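Local coordinates for phosphate ABC transporter, phosphate-binding protein (Clostridium perfringens, PDB 4Q8R) that binds phosphate with high affinity as the extracytoplasmic substrate-binding component of an ABC-type phosphate transporter, probably delivering the ion to its membrane partners, at residues T12-V17 / R206-V211; E19-A24 / Q234-K239; V74-D79 / F227-E232; S174-D179 / A238-I243. One frame throughout, in Å; residues are numbered along the deposited sequence. Where two conformers were deposited one is given.

Contact 1: residues T12-V17 / R206-V211; sequences TSVGPV and RPFLAV. With PO4 (phosphate ion), chain B.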
loop_
_atom_site.group_PDB
_atom_site.type_symbol
_atom_site.label_atom_id
_atom_site.label_comp_id
_atom_site.label_asym_id
_atom_site.label_seq_id
_atom_site.Cartn_x
_atom_site.Cartn_y
_atom_site.Cartn_z
ATOM N N THR A 12 3.862 -4.799 2.382
ATOM C CA THR A 12 4.656 -4.705 1.198
ATOM C C THR A 12 4.683 -3.261 0.664
ATOM O O THR A 12 5.665 -2.874 0.011
ATOM C CB THR A 12 4.232 -5.696 0.086
ATOM O OG1 THR A 12 2.953 -5.358 -0.435
ATOM C CG2 THR A 12 4.245 -7.110 0.617
ATOM N N SER A 13 3.632 -2.488 0.898
ATOM C CA SER A 13 3.567 -1.109 0.410
ATOM C C SER A 13 4.645 -0.278 1.125
ATOM O O SER A 13 5.265 0.585 0.498
ATOM C CB SER A 13 2.216 -0.487 0.704
ATOM O OG SER A 13 1.140 -1.217 0.131
ATOM N N VAL A 14 4.855 -0.586 2.403
ATOM C CA VAL A 14 5.836 0.159 3.221
ATOM C C VAL A 14 7.237 -0.305 2.987
ATOM O O VAL A 14 8.174 0.434 3.316
ATOM C CB VAL A 14 5.467 0.074 4.762
ATOM C CG1 VAL A 14 6.368 0.956 5.649
ATOM C CG2 VAL A 14 4.060 0.553 4.988
ATOM N N GLY A 15 7.454 -1.481 2.408
ATOM C CA GLY A 15 8.784 -2.057 2.270
ATOM C C GLY A 15 9.834 -1.135 1.599
ATOM O O GLY A 15 10.922 -0.972 2.162
ATOM N N PRO A 16 9.504 -0.495 0.435
ATOM C CA PRO A 16 10.538 0.296 -0.232
ATOM C C PRO A 16 10.993 1.442 0.682
ATOM O O PRO A 16 12.209 1.644 0.859
ATOM C CB PRO A 16 9.822 0.819 -1.478
ATOM C CG PRO A 16 8.938 -0.393 -1.845
ATOM C CD PRO A 16 8.399 -0.816 -0.495
ATOM N N VAL A 17 10.057 2.145 1.305
ATOM C CA VAL A 17 10.469 3.273 2.179
ATOM C C VAL A 17 11.166 2.834 3.438
ATOM O O VAL A 17 12.136 3.469 3.882
ATOM C CB VAL A 17 9.316 4.261 2.456
ATOM C CG1 VAL A 17 8.233 3.740 3.397
ATOM C CG2 VAL A 17 9.861 5.598 2.995
ATOM N N ARG A 206 -4.346 6.133 2.236
ATOM C CA ARG A 206 -4.355 5.447 3.511
ATOM C C ARG A 206 -3.046 5.773 4.277
ATOM O O ARG A 206 -2.070 6.250 3.664
ATOM C CB ARG A 206 -4.578 3.922 3.345
ATOM C CG ARG A 206 -3.936 3.301 2.131
ATOM C CD ARG A 206 -2.409 3.264 2.297
ATOM N NE ARG A 206 -1.708 2.688 1.168
ATOM C CZ ARG A 206 -1.662 1.400 0.884
ATOM N NH1 ARG A 206 -0.986 1.015 -0.161
ATOM N NH2 ARG A 206 -2.342 0.498 1.637
ATOM N N PRO A 207 -3.051 5.607 5.604
ATOM C CA PRO A 207 -1.781 5.821 6.346
ATOM C C PRO A 207 -0.806 4.658 6.215
ATOM O O PRO A 207 -1.191 3.493 5.982
ATOM C CB PRO A 207 -2.252 5.909 7.808
ATOM C CG PRO A 207 -3.452 4.942 7.853
ATOM C CD PRO A 207 -4.155 5.247 6.511
ATOM N N PHE A 208 0.464 4.972 6.433
ATOM C CA PHE A 208 1.512 4.028 6.789
ATOM C C PHE A 208 1.737 4.158 8.276
ATOM O O PHE A 208 1.956 5.284 8.761
ATOM C CB PHE A 208 2.800 4.273 6.040
ATOM C CG PHE A 208 2.818 3.857 4.581
ATOM C CD1 PHE A 208 1.730 3.234 3.918
ATOM C CD2 PHE A 208 3.995 4.043 3.837
ATOM C CE1 PHE A 208 1.840 2.846 2.593
ATOM C CE2 PHE A 208 4.101 3.622 2.541
ATOM C CZ PHE A 208 3.020 3.021 1.901
ATOM N N LEU A 209 1.640 3.025 8.985
ATOM C CA LEU A 209 1.826 2.963 10.432
ATOM C C LEU A 209 2.959 2.062 10.806
ATOM O O LEU A 209 3.165 0.983 10.205
ATOM C CB LEU A 209 0.554 2.452 11.142
ATOM C CG LEU A 209 -0.764 3.139 10.873
ATOM C CD1 LEU A 209 -1.895 2.381 11.556
ATOM C CD2 LEU A 209 -0.694 4.603 11.275
ATOM N N ALA A 210 3.737 2.507 11.808
ATOM C CA ALA A 210 4.614 1.658 12.556
ATOM C C ALA A 210 3.857 1.379 13.871
ATOM O O ALA A 210 3.378 2.348 14.522
ATOM C CB ALA A 210 5.896 2.435 12.861
ATOM N N VAL A 211 3.718 0.097 14.243
ATOM C CA VAL A 211 2.986 -0.320 15.375
ATOM C C VAL A 211 3.873 -1.194 16.261
ATOM O O VAL A 211 4.748 -1.914 15.792
ATOM C CB VAL A 211 1.648 -1.049 15.038
ATOM C CG1 VAL A 211 0.782 -0.181 14.155
ATOM C CG2 VAL A 211 1.898 -2.430 14.403
HETATM P P PO4 B . 0.219 -4.408 2.006
HETATM O O1 PO4 B . -0.320 -4.762 3.401
HETATM O O2 PO4 B . 1.275 -5.395 1.557
HETATM O O3 PO4 B . -0.935 -4.236 1.026
HETATM O O4 PO4 B . 0.863 -2.986 2.115
#
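Val-14 and Phe-208 meet tip to tip, the valine setting a methyl over the face of the phenyl ring. CG2 of Val-14 stands 3.6 Å from the centroid of the Phe-208 ring, only 12° off the ring normal, a well-centred CH-pi contact. Two torsions bring this about: CG1 of Val-14 lies anti to its backbone N (chi1 -174°), which sends CG2 forward, and Phe-208 reaches out from its strand with CG anti to the carbonyl carbon (chi1 -75°). Ser-13 fills in at the far end of the ring, its backbone O 3.6 Å from CZ of Phe-208, while Val-17, three residues on, adds CG1 more loosely near CE2. Leu-242 also packs on Phe-208.

Beside the ring the chain of Arg-206 bends at chi2 and brings NH1 to 3.1 Å from Ser-13 OG. The guanidinium is otherwise well held: NE forms a salt bridge with Asp-79, NH2 bonds to Ser-59 O and NH1 to Thr-131 OG1. Ser-13 turns its hydroxyl to the phosphate, giving OG to O4 at 2.7 Å, and its backbone N serves the same oxygen. Thr-12 grips O2 likewise with two donors, OG1 to O2 at 2.6 Å and the backbone N of Thr-12 to O2 at 2.8 Å. Ser-11, Ser-41, Ser-59, Ser-129, Gly-130 and Thr-131 complete the shell. An anion held by backbone N-H groups and hydroxyls at the start of helix 15-28, backed by a buried arginine, is the phosphate site of a periplasmic-type binding protein.

Contact 2: residues E19-A24 / Q234-K239; sequences EAEAEA and QDIVAK. With ZN (zinc ion), chain D.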
loop_
_atom_site.group_PDB
_atom_site.type_symbol
_atom_site.label_atom_id
_atom_site.label_comp_id
_atom_site.label_asym_id
_atom_site.label_seq_id
_atom_site.Cartn_x
_atom_site.Cartn_y
_atom_site.Cartn_z
ATOM N N GLU A 19 13.069 0.215 3.753
ATOM C CA GLU A 19 14.443 -0.158 3.375
ATOM C C GLU A 19 15.305 1.140 3.200
ATOM O O GLU A 19 16.464 1.218 3.657
ATOM C CB GLU A 19 14.506 -0.928 2.055
ATOM C CG GLU A 19 13.806 -2.309 2.068
ATOM C CD GLU A 19 13.817 -2.994 0.693
ATOM O OE1 GLU A 19 14.416 -2.453 -0.299
ATOM O OE2 GLU A 19 13.249 -4.084 0.620
ATOM N N ALA A 20 14.734 2.147 2.564
ATOM C CA ALA A 20 15.465 3.419 2.357
ATOM C C ALA A 20 15.764 4.077 3.686
ATOM O O ALA A 20 16.884 4.633 3.915
ATOM C CB ALA A 20 14.635 4.335 1.469
ATOM N N GLU A 21 14.798 4.054 4.578
ATOM C CA GLU A 21 14.976 4.568 5.926
ATOM C C GLU A 21 16.080 3.858 6.663
ATOM O O GLU A 21 16.945 4.511 7.318
ATOM C CB GLU A 21 13.679 4.559 6.747
ATOM C CG GLU A 21 12.489 5.361 6.198
ATOM C CD GLU A 21 12.607 6.885 6.357
ATOM O OE1 GLU A 21 13.630 7.383 6.908
ATOM O OE2 GLU A 21 11.669 7.574 5.894
ATOM N N ALA A 22 16.103 2.530 6.557
ATOM C CA ALA A 22 17.093 1.754 7.240
ATOM C C ALA A 22 18.473 2.070 6.732
ATOM O O ALA A 22 19.426 2.150 7.509
ATOM C CB ALA A 22 16.764 0.224 7.134
ATOM N N GLU A 23 18.634 2.237 5.440
ATOM C CA GLU A 23 19.990 2.416 4.940
ATOM C C GLU A 23 20.489 3.770 5.383
ATOM O O GLU A 23 21.690 3.953 5.667
ATOM C CB GLU A 23 20.057 2.287 3.415
ATOM C CG GLU A 23 19.691 0.890 2.866
ATOM C CD GLU A 23 20.273 -0.333 3.625
ATOM O OE1 GLU A 23 19.656 -1.459 3.702
ATOM O OE2 GLU A 23 21.360 -0.231 4.146
ATOM N N ALA A 24 19.609 4.743 5.407
ATOM C CA ALA A 24 20.044 6.104 5.796
ATOM C C ALA A 24 20.364 6.122 7.299
ATOM O O ALA A 24 21.325 6.779 7.737
ATOM C CB ALA A 24 19.017 7.131 5.431
ATOM N N GLN A 234 11.562 12.117 6.777
ATOM C CA GLN A 234 10.414 12.538 5.980
ATOM C C GLN A 234 10.750 12.934 4.525
ATOM O O GLN A 234 9.911 12.819 3.635
ATOM C CB GLN A 234 9.606 13.593 6.703
ATOM C CG GLN A 234 9.008 13.126 7.998
ATOM C CD GLN A 234 7.777 12.203 7.772
ATOM O OE1 GLN A 234 6.732 12.637 7.216
ATOM N NE2 GLN A 234 7.937 10.922 8.145
ATOM N N ASP A 235 11.971 13.401 4.280
ATOM C CA ASP A 235 12.430 13.576 2.896
ATOM C C ASP A 235 12.567 12.252 2.166
ATOM O O ASP A 235 12.305 12.185 0.958
ATOM C CB ASP A 235 13.811 14.278 2.815
ATOM C CG ASP A 235 13.754 15.754 3.162
ATOM O OD1 ASP A 235 12.670 16.355 3.086
ATOM O OD2 ASP A 235 14.862 16.280 3.537
ATOM N N ILE A 236 12.959 11.192 2.896
ATOM C CA ILE A 236 13.045 9.857 2.299
ATOM C C ILE A 236 11.615 9.362 1.946
ATOM O O ILE A 236 11.430 8.815 0.891
ATOM C CB ILE A 236 13.764 8.864 3.269
ATOM C CG1 ILE A 236 15.273 9.200 3.318
ATOM C CG2 ILE A 236 13.568 7.429 2.879
ATOM C CD1 ILE A 236 16.039 8.689 4.527
ATOM N N VAL A 237 10.633 9.654 2.799
ATOM C CA VAL A 237 9.217 9.328 2.549
ATOM C C VAL A 237 8.807 10.023 1.270
ATOM O O VAL A 237 8.233 9.395 0.360
ATOM C CB VAL A 237 8.363 9.795 3.759
ATOM C CG1 VAL A 237 6.943 10.231 3.474
ATOM C CG2 VAL A 237 8.485 8.811 4.920
ATOM N N ALA A 238 9.118 11.331 1.185
ATOM C CA ALA A 238 8.737 12.082 -0.049
ATOM C C ALA A 238 9.387 11.479 -1.293
ATOM O O ALA A 238 8.742 11.432 -2.361
ATOM C CB ALA A 238 9.119 13.564 0.038
ATOM N N LYS A 239 10.665 11.080 -1.189
ATOM C CA LYS A 239 11.404 10.518 -2.358
ATOM C C LYS A 239 10.823 9.175 -2.864
ATOM O O LYS A 239 11.007 8.812 -4.025
ATOM C CB LYS A 239 12.924 10.429 -2.105
ATOM C CG LYS A 239 13.586 11.797 -2.221
ATOM C CD LYS A 239 15.005 11.806 -1.635
ATOM C CE LYS A 239 15.975 10.986 -2.477
ATOM N NZ LYS A 239 17.294 11.696 -2.623
HETATM ZN ZN ZN D . 14.469 18.272 3.746
#
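Ile-236 carries the contact, touching Ala-20, Glu-21 and Ala-24. Its two branches part along helix 15-28: CG2 rests on CB of Ala-20 at 3.6 Å, and CD1 reaches CB of Ala-24, one turn further on, at 3.5 Å, a tight carbon pair. Chi1 of -72° makes this split possible, setting CG2 anti to the backbone N and CG1 beside it, with CD1 extended beyond.

To one side of the two alanines, Glu-21 bends at chi2 (-75°) and lays its carboxylate obliquely across the isoleucine. OE2 of Glu-21 lies 3.6 Å from CG2 of Val-237, so across this contact the acid meets hydrocarbon and no hydrogen bond joins the two segments. Phe-224, Phe-227 and Ile-228 of helix 219-229 also touch the Glu-21 side chain, and Val-17 also packs on Ile-236 and Val-237.

Further out, Gln-234 ties helix 231-239 down through NE2, which bonds to the carbonyls of Ile-76 and Ile-228. Asp-235 turns away from the interface: its OD2 binds a zinc ion at 2.0 Å together with Glu-231, and OD1 forms a salt bridge with Lys-244. The short helical segments run roughly antiparallel, at 142° between their directions and 9.7 Å apart at closest approach. It is a near-antiparallel helix pair with small alanines receiving one branched residue, joining the first helix of the chain, 15-28, to the last, 231-239.

Contact 3: residues V74-D79 / F227-E232; sequences VEIAYD and FILSEE. With ZN (zinc ion), chain D.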
loop_
_atom_site.group_PDB
_atom_site.type_symbol
_atom_site.label_atom_id
_atom_site.label_comp_id
_atom_site.label_asym_id
_atom_site.label_seq_id
_atom_site.Cartn_x
_atom_site.Cartn_y
_atom_site.Cartn_z
ATOM N N VAL A 74 2.144 4.728 15.223
ATOM C CA VAL A 74 2.844 5.956 14.797
ATOM C C VAL A 74 2.639 6.067 13.275
ATOM O O VAL A 74 3.125 5.215 12.514
ATOM C CB VAL A 74 4.360 5.905 15.114
ATOM C CG1 VAL A 74 5.079 7.075 14.529
ATOM C CG2 VAL A 74 4.572 5.853 16.595
ATOM N N GLU A 75 1.976 7.135 12.852
ATOM C CA GLU A 75 1.844 7.406 11.459
ATOM C C GLU A 75 3.218 7.904 10.939
ATOM O O GLU A 75 3.747 8.932 11.428
ATOM C CB GLU A 75 0.708 8.403 11.252
ATOM C CG GLU A 75 0.315 8.665 9.839
ATOM C CD GLU A 75 -0.904 9.626 9.704
ATOM O OE1 GLU A 75 -1.846 9.574 10.543
ATOM O OE2 GLU A 75 -0.943 10.434 8.740
ATOM N N ILE A 76 3.781 7.228 9.939
ATOM C CA ILE A 76 5.067 7.641 9.330
ATOM C C ILE A 76 5.014 8.286 7.934
ATOM O O ILE A 76 5.969 8.945 7.513
ATOM C CB ILE A 76 6.098 6.509 9.272
ATOM C CG1 ILE A 76 5.579 5.327 8.446
ATOM C CG2 ILE A 76 6.456 6.014 10.656
ATOM C CD1 ILE A 76 6.629 4.221 8.226
ATOM N N ALA A 77 3.878 8.128 7.272
ATOM C CA ALA A 77 3.604 8.641 5.911
ATOM C C ALA A 77 2.119 8.473 5.622
ATOM O O ALA A 77 1.419 7.716 6.327
ATOM C CB ALA A 77 4.428 7.940 4.853
ATOM N N TYR A 78 1.649 9.180 4.595
ATOM C CA TYR A 78 0.374 8.828 3.950
ATOM C C TYR A 78 0.735 8.357 2.554
ATOM O O TYR A 78 1.811 8.682 2.031
ATOM C CB TYR A 78 -0.623 9.990 4.029
ATOM C CG TYR A 78 -1.982 9.666 4.467
ATOM C CD1 TYR A 78 -2.290 9.460 5.827
ATOM C CD2 TYR A 78 -3.033 9.544 3.499
ATOM C CE1 TYR A 78 -3.607 9.130 6.198
ATOM C CE2 TYR A 78 -4.335 9.222 3.859
ATOM C CZ TYR A 78 -4.630 9.005 5.197
ATOM O OH TYR A 78 -5.931 8.649 5.518
ATOM N N ASP A 79 -0.135 7.545 1.968
ATOM C CA ASP A 79 0.142 6.858 0.732
ATOM C C ASP A 79 -1.125 6.778 -0.140
ATOM O O ASP A 79 -2.194 6.329 0.322
ATOM C CB ASP A 79 0.639 5.442 1.009
ATOM C CG ASP A 79 0.949 4.647 -0.249
ATOM O OD1 ASP A 79 1.764 5.048 -1.097
ATOM O OD2 ASP A 79 0.432 3.540 -0.387
ATOM N N PHE A 227 13.909 8.700 13.822
ATOM C CA PHE A 227 14.615 9.086 12.607
ATOM C C PHE A 227 13.664 9.193 11.419
ATOM O O PHE A 227 13.755 10.078 10.612
ATOM C CB PHE A 227 15.684 8.101 12.270
ATOM C CG PHE A 227 16.309 8.358 10.955
ATOM C CD1 PHE A 227 17.245 9.374 10.824
ATOM C CD2 PHE A 227 15.950 7.617 9.820
ATOM C CE1 PHE A 227 17.841 9.607 9.596
ATOM C CE2 PHE A 227 16.528 7.866 8.590
ATOM C CZ PHE A 227 17.475 8.858 8.467
ATOM N N ILE A 228 12.751 8.236 11.299
ATOM C CA ILE A 228 11.778 8.259 10.192
ATOM C C ILE A 228 10.909 9.516 10.246
ATOM O O ILE A 228 10.541 10.100 9.217
ATOM C CB ILE A 228 10.891 7.003 10.204
ATOM C CG1 ILE A 228 11.711 5.762 9.939
ATOM C CG2 ILE A 228 9.741 7.142 9.173
ATOM C CD1 ILE A 228 10.868 4.479 10.182
ATOM N N LEU A 229 10.630 9.983 11.465
ATOM C CA LEU A 229 9.795 11.158 11.662
ATOM C C LEU A 229 10.547 12.478 11.553
ATOM O O LEU A 229 9.924 13.562 11.518
ATOM C CB LEU A 229 9.081 11.146 12.988
ATOM C CG LEU A 229 8.092 10.001 13.190
ATOM C CD1 LEU A 229 7.597 9.986 14.614
ATOM C CD2 LEU A 229 6.952 10.113 12.177
ATOM N N SER A 230 11.874 12.372 11.521
ATOM C CA SER A 230 12.752 13.523 11.409
ATOM C C SER A 230 12.660 14.145 10.044
ATOM O O SER A 230 12.014 13.579 9.081
ATOM C CB SER A 230 14.199 13.141 11.733
ATOM O OG SER A 230 14.848 12.430 10.687
ATOM N N GLU A 231 13.302 15.315 9.925
ATOM C CA GLU A 231 13.239 16.040 8.689
ATOM C C GLU A 231 13.857 15.141 7.561
ATOM O O GLU A 231 13.277 15.012 6.451
ATOM C CB GLU A 231 13.864 17.461 8.880
ATOM C CG GLU A 231 13.425 18.478 7.844
ATOM C CD GLU A 231 14.062 18.206 6.513
ATOM O OE1 GLU A 231 15.188 17.629 6.584
ATOM O OE2 GLU A 231 13.427 18.549 5.446
ATOM N N GLU A 232 15.002 14.545 7.855
ATOM C CA GLU A 232 15.642 13.692 6.895
ATOM C C GLU A 232 14.776 12.440 6.600
ATOM O O GLU A 232 14.630 11.987 5.420
ATOM C CB GLU A 232 17.005 13.244 7.403
ATOM C CG GLU A 232 17.712 12.384 6.358
ATOM C CD GLU A 232 19.101 11.862 6.728
ATOM O OE1 GLU A 232 19.774 12.437 7.618
ATOM O OE2 GLU A 232 19.536 10.863 6.079
HETATM ZN ZN ZN D . 14.469 18.272 3.746
#
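Two side chains at the C-terminal end of helix 219-229 fit against strand 71-86. Leu-229 is the main bump. Its side chain, with CG anti to the carbonyl carbon (chi1 -63°), forks over the strand: CD1 meets CG1 of Val-74 at 3.8 Å, while CD2 sits 3.5 Å from the carbonyl O of Glu-75. The fork thus fits over the backbone between Val-74 and Ile-76.

Ile-228 supplies the second bump. Its CG2 methyl, anti to the backbone N, enters from the helix and touches CB of Ile-76 at 3.7 Å and CG2 of Ile-76 at 3.8 Å, the two chains crossing obliquely. Ile-76 takes the crowded first torsion (chi1 60°), with CG1 between the backbone N and the carbonyl carbon; this leaves CB and CG2 as the surface that Ile-228 covers. Met-18 of helix 15-28 and Phe-208 of the neighbouring strand also pack on Ile-76.

Behind the leucine the chain turns sharply. Phe-227 O accepts both the backbone N of Ser-230 and its hydroxyl, OG to O at 2.6 Å on a lone pair. Ser-230 is the N-cap of helix 231-239, its OG capping the N-H of Gly-233, and the next residue, Glu-231, binds zinc through OE2 at 2.0 Å. Aliphatic residues of a helix end laid against a strand are part of the helix-on-sheet packing of an alpha/beta lobe of the PBP fold, with Leu-229 at its exposed margin.

Contact 4: residues S174-D179 / A238-I243; sequences SFSYVD and AKEHLI. With ZN (zinc ion), chain C.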
loop_
_atom_site.group_PDB
_atom_site.type_symbol
_atom_site.label_atom_id
_atom_site.label_comp_id
_atom_site.label_asym_id
_atom_site.label_seq_id
_atom_site.Cartn_x
_atom_site.Cartn_y
_atom_site.Cartn_z
ATOM N N SER A 174 0.329 0.731 -4.102
ATOM C CA SER A 174 0.880 1.982 -3.559
ATOM C C SER A 174 1.586 2.810 -4.668
ATOM O O SER A 174 2.280 2.251 -5.518
ATOM C CB SER A 174 1.924 1.629 -2.507
ATOM O OG SER A 174 2.771 2.725 -2.195
ATOM N N PHE A 175 1.448 4.122 -4.579
ATOM C CA PHE A 175 2.128 5.035 -5.480
ATOM C C PHE A 175 3.647 4.768 -5.467
ATOM O O PHE A 175 4.357 5.082 -6.466
ATOM C CB PHE A 175 1.950 6.458 -4.997
ATOM C CG PHE A 175 0.621 7.102 -5.275
ATOM C CD1 PHE A 175 -0.503 6.418 -5.783
ATOM C CD2 PHE A 175 0.477 8.510 -4.998
ATOM C CE1 PHE A 175 -1.670 7.088 -5.997
ATOM C CE2 PHE A 175 -0.682 9.174 -5.269
ATOM C CZ PHE A 175 -1.799 8.447 -5.747
ATOM N N SER A 176 4.169 4.256 -4.327
ATOM C CA SER A 176 5.575 3.945 -4.159
ATOM C C SER A 176 6.124 2.981 -5.222
ATOM O O SER A 176 7.308 2.922 -5.506
ATOM C CB SER A 176 5.867 3.398 -2.736
ATOM O OG SER A 176 7.172 3.612 -2.424
ATOM N N TYR A 177 5.220 2.164 -5.785
ATOM C CA TYR A 177 5.603 1.178 -6.795
ATOM C C TYR A 177 5.300 1.627 -8.210
ATOM O O TYR A 177 5.625 0.909 -9.152
ATOM C CB TYR A 177 4.851 -0.134 -6.575
ATOM C CG TYR A 177 5.373 -0.957 -5.405
ATOM C CD1 TYR A 177 5.129 -0.579 -4.078
ATOM C CD2 TYR A 177 6.125 -2.104 -5.645
ATOM C CE1 TYR A 177 5.599 -1.364 -3.017
ATOM C CE2 TYR A 177 6.618 -2.856 -4.609
ATOM C CZ TYR A 177 6.371 -2.500 -3.301
ATOM O OH TYR A 177 6.831 -3.382 -2.352
ATOM N N VAL A 178 4.661 2.770 -8.385
ATOM C CA VAL A 178 4.262 3.203 -9.753
ATOM C C VAL A 178 5.490 3.753 -10.473
ATOM O O VAL A 178 6.258 4.478 -9.893
ATOM C CB VAL A 178 3.133 4.235 -9.734
ATOM C CG1 VAL A 178 2.843 4.722 -11.156
ATOM C CG2 VAL A 178 1.858 3.633 -9.112
ATOM N N ASP A 179 5.720 3.330 -11.702
ATOM C CA ASP A 179 6.749 3.892 -12.518
ATOM C C ASP A 179 6.264 3.844 -13.927
ATOM O O ASP A 179 5.092 3.564 -14.153
ATOM C CB ASP A 179 8.095 3.155 -12.358
ATOM C CG ASP A 179 7.994 1.665 -12.687
ATOM O OD1 ASP A 179 7.081 1.280 -13.440
ATOM O OD2 ASP A 179 8.820 0.900 -12.202
ATOM N N ALA A 238 9.118 11.331 1.185
ATOM C CA ALA A 238 8.737 12.082 -0.049
ATOM C C ALA A 238 9.387 11.479 -1.293
ATOM O O ALA A 238 8.742 11.432 -2.361
ATOM C CB ALA A 238 9.119 13.564 0.038
ATOM N N LYS A 239 10.665 11.080 -1.189
ATOM C CA LYS A 239 11.404 10.518 -2.358
ATOM C C LYS A 239 10.823 9.175 -2.864
ATOM O O LYS A 239 11.007 8.812 -4.025
ATOM C CB LYS A 239 12.924 10.429 -2.105
ATOM C CG LYS A 239 13.586 11.797 -2.221
ATOM C CD LYS A 239 15.005 11.806 -1.635
ATOM C CE LYS A 239 15.975 10.986 -2.477
ATOM N NZ LYS A 239 17.294 11.696 -2.623
ATOM N N GLU A 240 10.160 8.461 -1.966
ATOM C CA GLU A 240 9.488 7.185 -2.279
ATOM C C GLU A 240 8.036 7.410 -2.754
ATOM O O GLU A 240 7.241 6.474 -2.736
ATOM C CB GLU A 240 9.571 6.268 -1.057
ATOM C CG GLU A 240 10.975 5.901 -0.689
ATOM C CD GLU A 240 11.674 5.013 -1.694
ATOM O OE1 GLU A 240 11.010 4.227 -2.348
ATOM O OE2 GLU A 240 12.912 5.049 -1.788
ATOM N N HIS A 241 7.711 8.633 -3.206
ATOM C CA HIS A 241 6.384 9.016 -3.699
ATOM C C HIS A 241 5.244 8.931 -2.672
ATOM O O HIS A 241 4.085 8.788 -2.997
ATOM C CB HIS A 241 6.042 8.171 -4.912
ATOM C CG HIS A 241 7.169 8.058 -5.880
ATOM N ND1 HIS A 241 7.718 9.168 -6.499
ATOM C CD2 HIS A 241 7.886 6.996 -6.310
ATOM C CE1 HIS A 241 8.709 8.788 -7.289
ATOM N NE2 HIS A 241 8.825 7.473 -7.200
ATOM N N LEU A 242 5.605 9.123 -1.419
ATOM C CA LEU A 242 4.665 9.205 -0.326
ATOM C C LEU A 242 4.372 10.619 0.098
ATOM O O LEU A 242 5.011 11.569 -0.382
ATOM C CB LEU A 242 5.204 8.417 0.828
ATOM C CG LEU A 242 5.661 6.976 0.515
ATOM C CD1 LEU A 242 6.239 6.321 1.762
ATOM C CD2 LEU A 242 4.523 6.109 -0.065
ATOM N N ILE A 243 3.464 10.774 1.029
ATOM C CA ILE A 243 3.072 12.070 1.551
ATOM C C ILE A 243 3.595 12.221 2.970
ATOM O O ILE A 243 3.380 11.360 3.817
ATOM C CB ILE A 243 1.545 12.222 1.551
ATOM C CG1 ILE A 243 0.982 12.241 0.123
ATOM C CG2 ILE A 243 1.106 13.460 2.307
ATOM C CD1 ILE A 243 0.969 10.882 -0.547
HETATM ZN ZN ZN C . 10.602 6.134 -7.848
HETATM O O HOH W 1 9.508 4.350 -4.654
#
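Ser-174 OG is gripped by two hydrogen bonds: it accepts the backbone N-H of Ser-176 at 3.0 Å, closing an ST turn, and it is bonded to OD1 of Asp-79. The turn positions Ser-176, which makes the bond that crosses the contact. Its hydroxyl OG donates to Glu-240 O at 2.9 Å, arriving in the carbonyl plane on a lone pair, with OG set anti to the backbone N of Ser-176 (chi1 -156°). CA of Ser-176 adds a C-H...O contact to the same Glu-240 O at 3.3 Å. A water then bridges the segments a second time, donating to Ser-176 O and to Glu-240 OE1, both at 2.8 Å; the bend of the Glu-240 chain at chi2 (-68°) brings its carboxylate round to that water.

On the other segment the backbone turns at His-241, whose positive phi (63°) lets helix 231-239 close in a Schellman motif, with the N-H of His-241 bonded to Ala-238 O and that of Leu-242 to Val-237 O.

An apolar contact lies alongside, CD2 of Leu-242 coming to 4.0 Å from CB of Ser-176. The carbonyl O of His-241 lies at the edge of the Phe-175 ring, near its plane, while Tyr-202 meets that ring edge-to-face. The His-241 imidazole stands with its edge toward Ser-176 O and binds a zinc ion through NE2 at 2.3 Å. The arrangement is that of a Schellman-capped helix end docked by a serine hydroxyl against a short 3-10 turn following strand 169-174.

Contact 1 is the one at the phosphate; the centres of contacts 2, 3 and 4 lie about 12, 10 and 11 Å from its own. Strand 206-211 of contact 1 runs beside 74-79 of contact 3, Ala-210 O receiving Val-74 N at 2.8 Å, and Asp-79 links Arg-206 to Ser-174 of contact 4. Tyr-177 OH of contact 4 bonds at 2.7 Å to the carbonyl O of Thr-12, whose N and OG1 bind the phosphate. Val-17 CG2 of contact 1 packs on Val-237 CA of contact 2 at 3.8 Å. Contacts 2 and 3, with centres about 9 Å apart, share helix 231-239 and one zinc ion. Tyr-78 O of contact 3 meets Ile-243 N of contact 4 at 2.8 Å, bringing the C-terminal segment alongside strand 71-86.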